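PDB 5TIP: major capsid protein from Paramecium bursaria Chlorella virus 1, which self-assembles as trimers into the large icosahedral, glycosylated capsid of this chlorella virus. Local coordinates for residues 33-38 with 209-214; 110-115 with 149-154. All coordinates share one frame; numbering follows the deposited sequence.

Contact 1: residues 33-38 with 209-214; sequences YTNFAI and FLDTQE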
# COMPACT_ATOMS: atom_id res chain seq x y z
N TYR A 33 11.11 2.22 -25.59
CA TYR A 33 12.28 1.73 -24.87
C TYR A 33 13.09 0.81 -25.78
O TYR A 33 12.72 0.53 -26.92
CB TYR A 33 11.85 0.99 -23.60
CG TYR A 33 10.84 -0.12 -23.85
CD1 TYR A 33 9.48 0.15 -23.92
CD2 TYR A 33 11.26 -1.43 -24.02
CE1 TYR A 33 8.56 -0.85 -24.15
CE2 TYR A 33 10.35 -2.44 -24.25
CZ TYR A 33 9.00 -2.15 -24.31
OH TYR A 33 8.09 -3.16 -24.54
N THR A 34 14.24 0.36 -25.27
CA THR A 34 15.08 -0.57 -26.00
C THR A 34 14.55 -1.99 -25.84
O THR A 34 14.17 -2.41 -24.74
CB THR A 34 16.52 -0.50 -25.52
OG1 THR A 34 16.57 -0.73 -24.10
CG2 THR A 34 17.12 0.86 -25.82
N ASN A 35 14.52 -2.73 -26.94
CA ASN A 35 14.03 -4.10 -26.91
C ASN A 35 14.93 -4.97 -26.04
O ASN A 35 16.16 -4.84 -26.08
CB ASN A 35 13.94 -4.67 -28.33
CG ASN A 35 13.29 -6.03 -28.37
OD1 ASN A 35 12.50 -6.38 -27.49
ND2 ASN A 35 13.62 -6.81 -29.39
N PHE A 36 14.33 -5.85 -25.25
CA PHE A 36 15.08 -6.73 -24.36
C PHE A 36 14.25 -7.98 -24.09
O PHE A 36 13.11 -8.11 -24.54
CB PHE A 36 15.44 -6.01 -23.06
CG PHE A 36 14.27 -5.73 -22.17
CD1 PHE A 36 13.50 -4.59 -22.35
CD2 PHE A 36 13.92 -6.61 -21.15
CE1 PHE A 36 12.42 -4.33 -21.53
CE2 PHE A 36 12.84 -6.35 -20.33
CZ PHE A 36 12.09 -5.21 -20.52
N ALA A 37 14.84 -8.91 -23.34
CA ALA A 37 14.16 -10.11 -22.90
C ALA A 37 14.77 -10.56 -21.58
O ALA A 37 15.95 -10.35 -21.33
CB ALA A 37 14.26 -11.23 -23.95
N ILE A 38 13.94 -11.18 -20.75
CA ILE A 38 14.33 -11.61 -19.41
C ILE A 38 14.26 -13.12 -19.33
O ILE A 38 13.38 -13.75 -19.93
CB ILE A 38 13.44 -10.97 -18.32
CG1 ILE A 38 13.26 -9.47 -18.58
CG2 ILE A 38 14.03 -11.19 -16.94
CD1 ILE A 38 12.25 -8.82 -17.67
N PHE A 209 18.63 -10.00 -21.86
CA PHE A 209 19.18 -10.15 -23.20
C PHE A 209 18.87 -8.89 -24.00
O PHE A 209 17.70 -8.53 -24.17
CB PHE A 209 18.61 -11.39 -23.89
CG PHE A 209 18.94 -12.67 -23.17
CD1 PHE A 209 18.17 -13.11 -22.12
CD2 PHE A 209 20.03 -13.43 -23.56
CE1 PHE A 209 18.47 -14.29 -21.45
CE2 PHE A 209 20.34 -14.61 -22.90
CZ PHE A 209 19.56 -15.04 -21.85
N LEU A 210 19.91 -8.22 -24.49
CA LEU A 210 19.79 -6.93 -25.14
C LEU A 210 19.88 -7.06 -26.66
O LEU A 210 20.42 -8.03 -27.20
CB LEU A 210 20.87 -5.97 -24.64
CG LEU A 210 20.81 -5.63 -23.15
CD1 LEU A 210 22.02 -4.81 -22.73
CD2 LEU A 210 19.52 -4.91 -22.81
N ASP A 211 19.34 -6.05 -27.34
CA ASP A 211 19.39 -5.97 -28.79
C ASP A 211 20.79 -5.55 -29.25
O ASP A 211 21.64 -5.16 -28.45
CB ASP A 211 18.33 -4.99 -29.31
CG ASP A 211 17.79 -5.39 -30.67
OD1 ASP A 211 18.55 -5.97 -31.47
OD2 ASP A 211 16.59 -5.13 -30.93
N THR A 212 21.02 -5.63 -30.56
CA THR A 212 22.36 -5.51 -31.11
C THR A 212 23.00 -4.17 -30.77
O THR A 212 24.16 -4.11 -30.33
CB THR A 212 22.33 -5.71 -32.63
OG1 THR A 212 21.70 -6.96 -32.93
CG2 THR A 212 23.74 -5.70 -33.20
N GLN A 213 22.26 -3.07 -30.96
CA GLN A 213 22.85 -1.74 -30.76
C GLN A 213 23.20 -1.51 -29.30
O GLN A 213 24.34 -1.12 -28.98
CB GLN A 213 21.90 -0.66 -31.27
CG GLN A 213 21.84 -0.53 -32.78
CD GLN A 213 21.11 0.72 -33.21
OE1 GLN A 213 20.47 1.39 -32.40
NE2 GLN A 213 21.20 1.06 -34.49
N GLU A 214 22.25 -1.73 -28.39
CA GLU A 214 22.52 -1.51 -26.98
C GLU A 214 23.55 -2.50 -26.46
O GLU A 214 24.24 -2.22 -25.48
CB GLU A 214 21.22 -1.61 -26.18
CG GLU A 214 21.26 -0.97 -24.82
CD GLU A 214 19.95 -1.12 -24.07
OE1 GLU A 214 19.16 -2.02 -24.43
OE2 GLU A 214 19.72 -0.34 -23.12
O HOH W 1 18.36 -3.20 -26.55
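Glu214 OE1 is gripped twice: Thr34 OG1 donates to it at 2.9 Å, and a water at 2.6 Å. The hydroxyl arrives from above the carboxylate plane, 37° out of it, and the two side chains cross at about a right angle. Glu214 spans the gap because CG stands anti to the backbone N (chi1 -160°) and the chain beyond runs extended. Its other oxygen, OE2, bonds to Thr24 OG1 of a second subunit, so the carboxylate links the loop before strand 36-42 and the first turn of helix 212-220 to the neighbouring subunit. The same water donates to Asn35 O and accepts from Asp211 N at 3.1 Å, bridging backbones too far apart for a direct bond. Ala37 and Phe209 form an antiparallel hydrogen-bonded pair, with Phe209 N to Ala37 O at 2.8 Å and nearly straight (174°), while the bond from Ala37 N to Phe209 O is more bent. In the adjacent non-hydrogen-bonded pair, Phe36 CB and Leu210 CD2 come to 4.2 Å on the opposite face of the sheet from Ala37 and Phe209. The contact joins the start of strand 36-42 to the end of strand 200-210, just before helix 212-220; strand 65-76 flanks strand 200-210.

Contact 2: residues 110-115 with 149-154; sequences DWFRTY and PLIFFF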
# COMPACT_ATOMS: atom_id res chain seq x y z
N ASP A 110 20.32 -10.74 9.87
CA ASP A 110 19.70 -9.74 10.73
C ASP A 110 19.43 -8.45 9.96
O ASP A 110 18.51 -7.70 10.32
CB ASP A 110 20.57 -9.47 11.95
CG ASP A 110 19.89 -8.55 12.95
OD1 ASP A 110 18.90 -8.97 13.59
OD2 ASP A 110 20.35 -7.39 13.11
N TRP A 111 20.21 -8.17 8.92
CA TRP A 111 19.87 -7.04 8.06
C TRP A 111 18.62 -7.33 7.25
O TRP A 111 17.76 -6.45 7.09
CB TRP A 111 21.03 -6.71 7.12
CG TRP A 111 20.61 -5.75 6.05
CD1 TRP A 111 20.55 -5.99 4.71
CD2 TRP A 111 20.17 -4.40 6.24
NE1 TRP A 111 20.11 -4.87 4.05
CE2 TRP A 111 19.86 -3.88 4.97
CE3 TRP A 111 20.00 -3.58 7.36
CZ2 TRP A 111 19.40 -2.58 4.79
CZ3 TRP A 111 19.54 -2.29 7.18
CH2 TRP A 111 19.25 -1.80 5.90
N PHE A 112 18.48 -8.54 6.78
CA PHE A 112 17.31 -8.94 6.07
C PHE A 112 16.12 -8.74 7.02
O PHE A 112 15.11 -8.25 6.60
CB PHE A 112 17.43 -10.39 5.59
CG PHE A 112 18.13 -10.54 4.29
CD1 PHE A 112 19.27 -9.90 4.04
CD2 PHE A 112 17.59 -11.30 3.30
CE1 PHE A 112 19.90 -10.02 2.86
CE2 PHE A 112 18.21 -11.41 2.07
CZ PHE A 112 19.39 -10.76 1.86
N ARG A 113 16.27 -9.11 8.29
CA ARG A 113 15.20 -8.93 9.26
C ARG A 113 14.94 -7.45 9.52
O ARG A 113 13.78 -7.03 9.64
CB ARG A 113 15.55 -9.65 10.57
CG ARG A 113 14.42 -9.70 11.59
CD ARG A 113 13.55 -10.94 11.42
NE ARG A 113 12.99 -11.04 10.08
CZ ARG A 113 11.88 -10.41 9.69
NH1 ARG A 113 11.22 -9.65 10.54
NH2 ARG A 113 11.44 -10.55 8.45
N THR A 114 16.00 -6.65 9.61
CA THR A 114 15.84 -5.22 9.85
C THR A 114 15.26 -4.51 8.62
O THR A 114 14.39 -3.65 8.75
CB THR A 114 17.18 -4.60 10.24
OG1 THR A 114 17.64 -5.18 11.47
CG2 THR A 114 17.05 -3.09 10.42
N TYR A 115 15.74 -4.87 7.43
CA TYR A 115 15.21 -4.28 6.21
C TYR A 115 13.72 -4.58 6.05
O TYR A 115 12.95 -3.71 5.63
CB TYR A 115 15.99 -4.79 5.00
CG TYR A 115 15.44 -4.34 3.67
CD1 TYR A 115 15.81 -3.13 3.11
CD2 TYR A 115 14.54 -5.13 2.96
CE1 TYR A 115 15.30 -2.71 1.90
CE2 TYR A 115 14.03 -4.73 1.75
CZ TYR A 115 14.41 -3.52 1.22
OH TYR A 115 13.91 -3.11 0.00
N PRO A 149 14.79 -13.55 -1.69
CA PRO A 149 15.30 -12.62 -2.70
C PRO A 149 16.42 -11.76 -2.14
O PRO A 149 16.32 -11.22 -1.04
CB PRO A 149 14.07 -11.77 -3.05
CG PRO A 149 13.27 -11.76 -1.78
CD PRO A 149 13.53 -13.09 -1.09
N LEU A 150 17.50 -11.63 -2.91
CA LEU A 150 18.61 -10.78 -2.51
C LEU A 150 18.27 -9.32 -2.78
O LEU A 150 17.47 -9.01 -3.67
CB LEU A 150 19.89 -11.17 -3.24
CG LEU A 150 20.41 -12.59 -3.01
CD1 LEU A 150 21.78 -12.78 -3.65
CD2 LEU A 150 20.46 -12.92 -1.52
N ILE A 151 18.87 -8.43 -2.00
CA ILE A 151 18.53 -7.02 -2.07
C ILE A 151 19.78 -6.17 -2.27
O ILE A 151 19.93 -5.11 -1.65
CB ILE A 151 17.75 -6.57 -0.82
CG1 ILE A 151 18.45 -7.05 0.45
CG2 ILE A 151 16.32 -7.09 -0.87
CD1 ILE A 151 17.69 -6.75 1.73
N PHE A 152 20.68 -6.62 -3.14
CA PHE A 152 21.82 -5.80 -3.52
C PHE A 152 21.36 -4.71 -4.48
O PHE A 152 20.18 -4.62 -4.84
CB PHE A 152 22.92 -6.67 -4.12
CG PHE A 152 23.56 -7.61 -3.13
CD1 PHE A 152 24.26 -7.13 -2.05
CD2 PHE A 152 23.44 -8.98 -3.29
CE1 PHE A 152 24.84 -7.99 -1.14
CE2 PHE A 152 24.02 -9.85 -2.39
CZ PHE A 152 24.72 -9.36 -1.31
N PHE A 153 22.30 -3.85 -4.90
CA PHE A 153 21.92 -2.67 -5.66
C PHE A 153 21.28 -3.03 -7.00
O PHE A 153 20.32 -2.38 -7.43
CB PHE A 153 23.13 -1.76 -5.87
CG PHE A 153 24.23 -2.38 -6.68
CD1 PHE A 153 25.23 -3.12 -6.07
CD2 PHE A 153 24.29 -2.20 -8.06
CE1 PHE A 153 26.25 -3.69 -6.81
CE2 PHE A 153 25.30 -2.77 -8.80
CZ PHE A 153 26.28 -3.51 -8.18
N PHE A 154 21.79 -4.07 -7.66
CA PHE A 154 21.23 -4.47 -8.95
C PHE A 154 20.02 -5.39 -8.81
O PHE A 154 19.44 -5.78 -9.83
CB PHE A 154 22.30 -5.15 -9.81
CG PHE A 154 22.82 -6.44 -9.25
CD1 PHE A 154 23.81 -6.45 -8.28
CD2 PHE A 154 22.33 -7.65 -9.72
CE1 PHE A 154 24.28 -7.65 -7.78
CE2 PHE A 154 22.80 -8.85 -9.21
CZ PHE A 154 23.78 -8.84 -8.24
O HOH W 2 19.59 -3.83 0.92
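This is an apolar, aromatic-lined packing contact near the centre of the chain, where helix 109-119 lies against the segment that leaves strand 143-149 and leads towards helix 153-156. Ile151 carries most of it, pushing its CD1 methyl among three rings of the helix. That methyl sits over one face of the Tyr115 ring, 4.0 Å from the centroid and 23° off the normal, and over one face of the Phe112 ring, 4.3 Å from its centroid. Both are CH-pi contacts, and in both the methyl is offset toward the rim. The Ile151 side chain runs past those of Phe112 and Tyr115 in the opposite direction; CG1 stands between the backbone N and the carbonyl carbon (chi1 48°), which puts it against Phe112 CZ and CE1. Trp111 closes in as the third ring, its NE1 3.8 Å from the same CD1.

Phe112 also reaches back to the start of the segment. Its CZ meets Leu150 CD2 at 4.2 Å, the methyl lying at the ring edge, and its CE2 comes to 3.6 Å from Pro149 O. One polar link bridges the two sides: a water donates to Ile151 O at 2.9 Å and accepts a weak bond from Trp111 NE1, lying in the indole plane at its edge. His107 of strand 102-108 packs on Phe112 and Ile151 and meets Trp111 edge-to-face, extending the aromatic surround. With no direct hydrogen bond between the segments, their mutual fit rests on shape and dispersion, while the water gives the buried Ile151 carbonyl a polar partner.

How the contacts relate
The two contacts illustrate how chemistry follows position in a fold. Contact 2 lies about 5 Å from the chain centre and contact 1 about 31 Å, centre to centre; both are largely buried, but contact 1 owes part of its cover to the other subunits of the trimer. They share no helix or strand, although strand 65-76 pairs with both strand 200-210 of contact 1 and strand 143-149, which ends at contact 2. Contact 1 relies on directed polar bonds, backbone and carboxylate alike; contact 2 relies on a methyl among rings. Each includes a bridging water, more firmly bound in contact 1, since one of the two bonds in contact 2 is weak.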